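Local coordinates for protein restriction endonuclease S subunits (Thermoanaerobacter tengcongensis, PDB 3OKG) that probably serves as the DNA-binding specificity subunit of a type I restriction-modification methyltransferase, in which it assembles with M polypeptides, at residues Val52-Ile66 with Asn101-Ser115. Residues are numbered along the deposited sequence; the frame is centred on the assembly and turned at random.
Sequences VYVDISAIDSTVGKI and NIALVPPDLDGQICS. With SO4 (sulfate ion), chain D.
With CG of Tyr53 anti to the backbone N (chi1 -176°), the phenol lies obliquely along strand 113-115: CD1 meets Ile113 CG2, CE1 lies 3.4 Å from Ser115 N and also near Cys114 C, and OH ends 3.3 Å from Ser115 CB. Leu109 swings CG beside its own N (chi1 -71°) and splits its methyls, CD2 against Val52 CG1 at 3.7 Å, crossing at about a right angle, and CD1 touching both Val54 CG2 and Ile66 CG2, the latter tip to tip. Cutting Tyr53 back to an alanine is likely to open a gap along Ile113 and Ser115, and the Ile113 side chain would lose its aromatic neighbour. Strands 52-54 and 113-115 run parallel at the centre of a mixed four-stranded sheet in the first DNA specificity domain, with 70-73 and 81-84 outermost. Between them Ile113 N donates a hydrogen bond to Val52 O, Val54 N to Ile113 O in the carbonyl plane (2.8 Å, N-H...O 165°), and Ser115 N to Val54 O. Just beyond, a sulfate, probably from the crystallisation liquor, is gripped by Ile56 N, Ser115 OG (2.7 Å to O1) and Arg80. Farther along, Ala103 CB is met by both Ile59 CD1 and Ile66 CG1, while Ile66 CD1 reaches Pro106 CD at 4.0 Å. Here no direct backbone hydrogen bond joins the segments; a water links Ile66 N to Leu104 O. The Asn101 amide packs OD1 against Ile56 CG2 and ND2 against Ser61 CB (3.4 Å), beside Ser61 OG, which is hydrogen-bonded to Lys397 NZ of the C-terminal helix 392-407.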
loop_
_atom_site.group_PDB
_atom_site.type_symbol
_atom_site.label_atom_id
_atom_site.label_comp_id
_atom_site.label_asym_id
_atom_site.label_seq_id
_atom_site.Cartn_x
_atom_site.Cartn_y
_atom_site.Cartn_z
ATOM N N VAL A 52 -31.942 5.628 -15.183
ATOM C CA VAL A 52 -30.698 5.557 -14.428
ATOM C C VAL A 52 -29.541 5.373 -15.400
ATOM O O VAL A 52 -29.617 4.515 -16.292
ATOM C CB VAL A 52 -30.722 4.402 -13.416
ATOM C CG1 VAL A 52 -29.400 4.371 -12.667
ATOM C CG2 VAL A 52 -31.880 4.579 -12.426
ATOM N N TYR A 53 -28.492 6.191 -15.261
ATOM C CA TYR A 53 -27.383 6.191 -16.211
ATOM C C TYR A 53 -26.125 5.640 -15.562
ATOM O O TYR A 53 -25.727 6.097 -14.489
ATOM C CB TYR A 53 -27.096 7.613 -16.677
ATOM C CG TYR A 53 -26.041 7.726 -17.731
ATOM C CD1 TYR A 53 -25.980 6.813 -18.778
ATOM C CD2 TYR A 53 -25.129 8.758 -17.705
ATOM C CE1 TYR A 53 -24.998 6.912 -19.747
ATOM C CE2 TYR A 53 -24.157 8.881 -18.688
ATOM C CZ TYR A 53 -24.111 7.952 -19.707
ATOM O OH TYR A 53 -23.152 8.075 -20.681
ATOM N N VAL A 54 -25.516 4.656 -16.215
ATOM C CA VAL A 54 -24.224 4.118 -15.795
ATOM C C VAL A 54 -23.095 4.616 -16.728
ATOM O O VAL A 54 -23.005 4.204 -17.874
ATOM C CB VAL A 54 -24.243 2.570 -15.798
ATOM C CG1 VAL A 54 -22.953 2.042 -15.195
ATOM C CG2 VAL A 54 -25.475 2.026 -15.018
ATOM N N ASP A 55 -22.251 5.516 -16.239
ATOM C CA ASP A 55 -21.073 5.910 -16.990
ATOM C C ASP A 55 -19.872 5.297 -16.313
ATOM O O ASP A 55 -20.014 4.542 -15.355
ATOM C CB ASP A 55 -20.934 7.435 -17.086
ATOM C CG ASP A 55 -20.835 8.111 -15.733
ATOM O OD1 ASP A 55 -20.870 7.432 -14.683
ATOM O OD2 ASP A 55 -20.734 9.349 -15.728
ATOM N N ILE A 56 -18.687 5.612 -16.826
ATOM C CA ILE A 56 -17.446 5.064 -16.293
ATOM C C ILE A 56 -17.269 5.426 -14.824
ATOM O O ILE A 56 -16.877 4.588 -14.012
ATOM C CB ILE A 56 -16.223 5.562 -17.085
ATOM C CG1 ILE A 56 -16.301 5.088 -18.538
ATOM C CG2 ILE A 56 -14.935 5.084 -16.432
ATOM C CD1 ILE A 56 -16.538 3.602 -18.685
ATOM N N SER A 57 -17.559 6.678 -14.488
ATOM C CA SER A 57 -17.426 7.141 -13.117
ATOM C C SER A 57 -18.306 6.347 -12.149
ATOM O O SER A 57 -18.017 6.318 -10.947
ATOM C CB SER A 57 -17.717 8.649 -13.009
ATOM O OG SER A 57 -19.110 8.868 -12.862
ATOM N N ALA A 58 -19.362 5.698 -12.652
ATOM C CA ALA A 58 -20.281 4.939 -11.791
ATOM C C ALA A 58 -19.678 3.642 -11.252
ATOM O O ALA A 58 -20.235 3.012 -10.343
ATOM C CB ALA A 58 -21.593 4.619 -12.541
ATOM N N ILE A 59 -18.566 3.228 -11.846
ATOM C CA ILE A 59 -17.958 1.938 -11.525
ATOM C C ILE A 59 -16.784 2.063 -10.547
ATOM O O ILE A 59 -15.889 2.916 -10.721
ATOM C CB ILE A 59 -17.477 1.227 -12.812
ATOM C CG1 ILE A 59 -18.694 0.926 -13.704
ATOM C CG2 ILE A 59 -16.727 -0.086 -12.492
ATOM C CD1 ILE A 59 -18.409 -0.007 -14.855
ATOM N N ASP A 60 -16.770 1.173 -9.562
ATOM C CA ASP A 60 -15.604 0.950 -8.714
ATOM C C ASP A 60 -14.745 -0.109 -9.419
ATOM O O ASP A 60 -15.082 -1.306 -9.426
ATOM C CB ASP A 60 -16.035 0.428 -7.325
ATOM C CG ASP A 60 -14.841 0.081 -6.438
ATOM O OD1 ASP A 60 -13.691 0.151 -6.925
ATOM O OD2 ASP A 60 -15.041 -0.260 -5.248
ATOM N N SER A 61 -13.642 0.327 -10.005
ATOM C CA SER A 61 -12.874 -0.576 -10.880
ATOM C C SER A 61 -12.106 -1.596 -10.055
ATOM O O SER A 61 -11.658 -2.614 -10.575
ATOM C CB SER A 61 -11.881 0.204 -11.758
ATOM O OG SER A 61 -10.873 0.805 -10.960
ATOM N N THR A 62 -11.925 -1.299 -8.769
ATOM C CA THR A 62 -11.191 -2.231 -7.904
ATOM C C THR A 62 -11.857 -3.594 -7.761
ATOM O O THR A 62 -11.180 -4.623 -7.763
ATOM C CB THR A 62 -10.898 -1.611 -6.543
ATOM O OG1 THR A 62 -10.096 -0.441 -6.739
ATOM C CG2 THR A 62 -10.154 -2.607 -5.644
ATOM N N VAL A 63 -13.180 -3.619 -7.647
ATOM C CA VAL A 63 -13.878 -4.893 -7.583
ATOM C C VAL A 63 -14.835 -5.083 -8.747
ATOM O O VAL A 63 -15.414 -6.146 -8.896
ATOM C CB VAL A 63 -14.656 -5.046 -6.291
ATOM C CG1 VAL A 63 -13.688 -5.055 -5.110
ATOM C CG2 VAL A 63 -15.650 -3.902 -6.170
ATOM N N GLY A 64 -14.973 -4.062 -9.583
ATOM C CA GLY A 64 -15.813 -4.184 -10.750
ATOM C C GLY A 64 -17.284 -4.128 -10.389
ATOM O O GLY A 64 -18.039 -5.038 -10.715
ATOM N N LYS A 65 -17.697 -3.066 -9.691
ATOM C CA LYS A 65 -19.104 -3.000 -9.245
ATOM C C LYS A 65 -19.693 -1.644 -9.620
ATOM O O LYS A 65 -19.003 -0.634 -9.549
ATOM C CB LYS A 65 -19.201 -3.242 -7.738
ATOM C CG LYS A 65 -20.634 -3.268 -7.173
ATOM C CD LYS A 65 -20.592 -3.386 -5.627
ATOM C CE LYS A 65 -21.981 -3.586 -5.051
ATOM N NZ LYS A 65 -22.679 -4.800 -5.623
ATOM N N ILE A 66 -20.949 -1.628 -10.062
ATOM C CA ILE A 66 -21.602 -0.357 -10.342
ATOM C C ILE A 66 -22.034 0.204 -8.970
ATOM O O ILE A 66 -22.918 -0.351 -8.329
ATOM C CB ILE A 66 -22.813 -0.550 -11.217
ATOM C CG1 ILE A 66 -22.395 -1.048 -12.624
ATOM C CG2 ILE A 66 -23.588 0.782 -11.376
ATOM C CD1 ILE A 66 -23.542 -1.699 -13.352
ATOM N N ASN A 101 -12.645 -0.968 -15.667
ATOM C CA ASN A 101 -14.001 -0.459 -15.512
ATOM C C ASN A 101 -14.962 -1.449 -16.152
ATOM O O ASN A 101 -15.427 -1.292 -17.284
ATOM C CB ASN A 101 -14.103 0.953 -16.102
ATOM C CG ASN A 101 -13.384 1.957 -15.237
ATOM O OD1 ASN A 101 -12.494 2.671 -15.694
ATOM N ND2 ASN A 101 -13.735 1.974 -13.952
ATOM N N ILE A 102 -15.241 -2.511 -15.409
ATOM C CA ILE A 102 -15.944 -3.654 -15.964
ATOM C C ILE A 102 -16.843 -4.141 -14.850
ATOM O O ILE A 102 -16.358 -4.324 -13.737
ATOM C CB ILE A 102 -14.961 -4.784 -16.289
ATOM C CG1 ILE A 102 -13.938 -4.328 -17.359
ATOM C CG2 ILE A 102 -15.725 -6.051 -16.734
ATOM C CD1 ILE A 102 -12.703 -5.226 -17.409
ATOM N N ALA A 103 -18.126 -4.373 -15.130
ATOM C CA ALA A 103 -19.062 -4.638 -14.025
ATOM C C ALA A 103 -20.219 -5.454 -14.480
ATOM O O ALA A 103 -20.520 -5.484 -15.666
ATOM C CB ALA A 103 -19.564 -3.327 -13.459
ATOM N N LEU A 104 -20.888 -6.083 -13.516
ATOM C CA LEU A 104 -22.066 -6.903 -13.783
ATOM C C LEU A 104 -23.298 -6.107 -13.423
ATOM O O LEU A 104 -23.362 -5.508 -12.360
ATOM C CB LEU A 104 -22.020 -8.170 -12.932
ATOM C CG LEU A 104 -23.201 -9.148 -13.027
ATOM C CD1 LEU A 104 -23.243 -9.805 -14.422
ATOM C CD2 LEU A 104 -23.086 -10.194 -11.917
ATOM N N VAL A 105 -24.261 -6.066 -14.325
ATOM C CA VAL A 105 -25.430 -5.230 -14.118
ATOM C C VAL A 105 -26.411 -5.965 -13.192
ATOM O O VAL A 105 -26.836 -7.077 -13.510
ATOM C CB VAL A 105 -26.117 -4.910 -15.468
ATOM C CG1 VAL A 105 -27.446 -4.132 -15.237
ATOM C CG2 VAL A 105 -25.157 -4.111 -16.388
ATOM N N PRO A 106 -26.739 -5.368 -12.049
ATOM C CA PRO A 106 -27.660 -5.995 -11.092
ATOM C C PRO A 106 -29.089 -5.968 -11.619
ATOM O O PRO A 106 -29.330 -5.310 -12.632
ATOM C CB PRO A 106 -27.536 -5.100 -9.857
ATOM C CG PRO A 106 -27.147 -3.771 -10.399
ATOM C CD PRO A 106 -26.270 -4.050 -11.586
ATOM N N PRO A 107 -30.024 -6.657 -10.966
ATOM C CA PRO A 107 -31.397 -6.646 -11.476
ATOM C C PRO A 107 -32.088 -5.289 -11.319
ATOM O O PRO A 107 -32.919 -4.962 -12.161
ATOM C CB PRO A 107 -32.080 -7.777 -10.671
ATOM C CG PRO A 107 -31.116 -8.121 -9.564
ATOM C CD PRO A 107 -29.763 -7.833 -10.110
ATOM N N ASP A 108 -31.732 -4.511 -10.298
ATOM C CA ASP A 108 -32.343 -3.203 -10.076
ATOM C C ASP A 108 -32.111 -2.263 -11.260
ATOM O O ASP A 108 -32.859 -1.321 -11.466
ATOM C CB ASP A 108 -31.843 -2.578 -8.754
ATOM C CG ASP A 108 -30.542 -3.226 -8.238
ATOM O OD1 ASP A 108 -30.476 -4.492 -8.086
ATOM O OD2 ASP A 108 -29.588 -2.455 -7.962
ATOM N N LEU A 109 -31.095 -2.549 -12.067
ATOM C CA LEU A 109 -30.754 -1.680 -13.202
ATOM C C LEU A 109 -31.261 -2.210 -14.558
ATOM O O LEU A 109 -30.901 -1.690 -15.613
ATOM C CB LEU A 109 -29.229 -1.452 -13.255
ATOM C CG LEU A 109 -28.704 -0.561 -12.141
ATOM C CD1 LEU A 109 -27.193 -0.302 -12.239
ATOM C CD2 LEU A 109 -29.480 0.750 -12.174
ATOM N N ASP A 110 -32.100 -3.235 -14.535
ATOM C CA ASP A 110 -32.672 -3.754 -15.772
ATOM C C ASP A 110 -33.426 -2.682 -16.554
ATOM O O ASP A 110 -34.267 -1.970 -16.002
ATOM C CB ASP A 110 -33.618 -4.933 -15.489
ATOM C CG ASP A 110 -33.975 -5.697 -16.755
ATOM O OD1 ASP A 110 -33.120 -6.437 -17.282
ATOM O OD2 ASP A 110 -35.108 -5.545 -17.247
ATOM N N GLY A 111 -33.112 -2.562 -17.833
ATOM C CA GLY A 111 -33.809 -1.643 -18.705
ATOM C C GLY A 111 -33.317 -0.223 -18.579
ATOM O O GLY A 111 -33.886 0.690 -19.180
ATOM N N GLN A 112 -32.262 -0.025 -17.798
ATOM C CA GLN A 112 -31.657 1.295 -17.685
ATOM C C GLN A 112 -30.596 1.500 -18.782
ATOM O O GLN A 112 -30.598 0.780 -19.769
ATOM C CB GLN A 112 -31.135 1.525 -16.265
ATOM C CG GLN A 112 -32.234 1.258 -15.216
ATOM C CD GLN A 112 -33.521 2.064 -15.490
ATOM O OE1 GLN A 112 -34.644 1.587 -15.253
ATOM N NE2 GLN A 112 -33.356 3.266 -16.005
ATOM N N ILE A 113 -29.741 2.504 -18.630
ATOM C CA ILE A 113 -28.895 2.962 -19.733
ATOM C C ILE A 113 -27.423 3.047 -19.305
ATOM O O ILE A 113 -27.117 3.526 -18.213
ATOM C CB ILE A 113 -29.335 4.364 -20.208
ATOM C CG1 ILE A 113 -30.793 4.328 -20.695
ATOM C CG2 ILE A 113 -28.409 4.908 -21.285
ATOM C CD1 ILE A 113 -31.009 3.479 -21.938
ATOM N N CYS A 114 -26.515 2.591 -20.168
ATOM C CA CYS A 114 -25.105 2.858 -19.956
ATOM C C CYS A 114 -24.495 3.581 -21.144
ATOM O O CYS A 114 -25.079 3.638 -22.236
ATOM C CB CYS A 114 -24.303 1.580 -19.659
ATOM S SG CYS A 114 -24.010 0.510 -21.140
ATOM N N SER A 115 -23.319 4.132 -20.901
ATOM C CA SER A 115 -22.571 4.904 -21.887
ATOM C C SER A 115 -22.264 4.040 -23.110
ATOM O O SER A 115 -22.033 2.837 -22.984
ATOM C CB SER A 115 -21.249 5.387 -21.274
ATOM O OG SER A 115 -20.430 6.040 -22.237
HETATM S S SO4 D . -18.163 7.848 -20.099
HETATM O O1 SO4 D . -18.940 8.072 -21.306
HETATM O O2 SO4 D . -18.618 6.601 -19.475
HETATM O O3 SO4 D . -16.756 7.672 -20.445
HETATM O O4 SO4 D . -18.339 8.957 -19.183
HETATM O O HOH W 1 -14.337 4.354 -12.693
HETATM O O HOH W 2 -20.314 -6.152 -10.675
HETATM O O HOH W 3 -22.288 -4.116 -10.289
#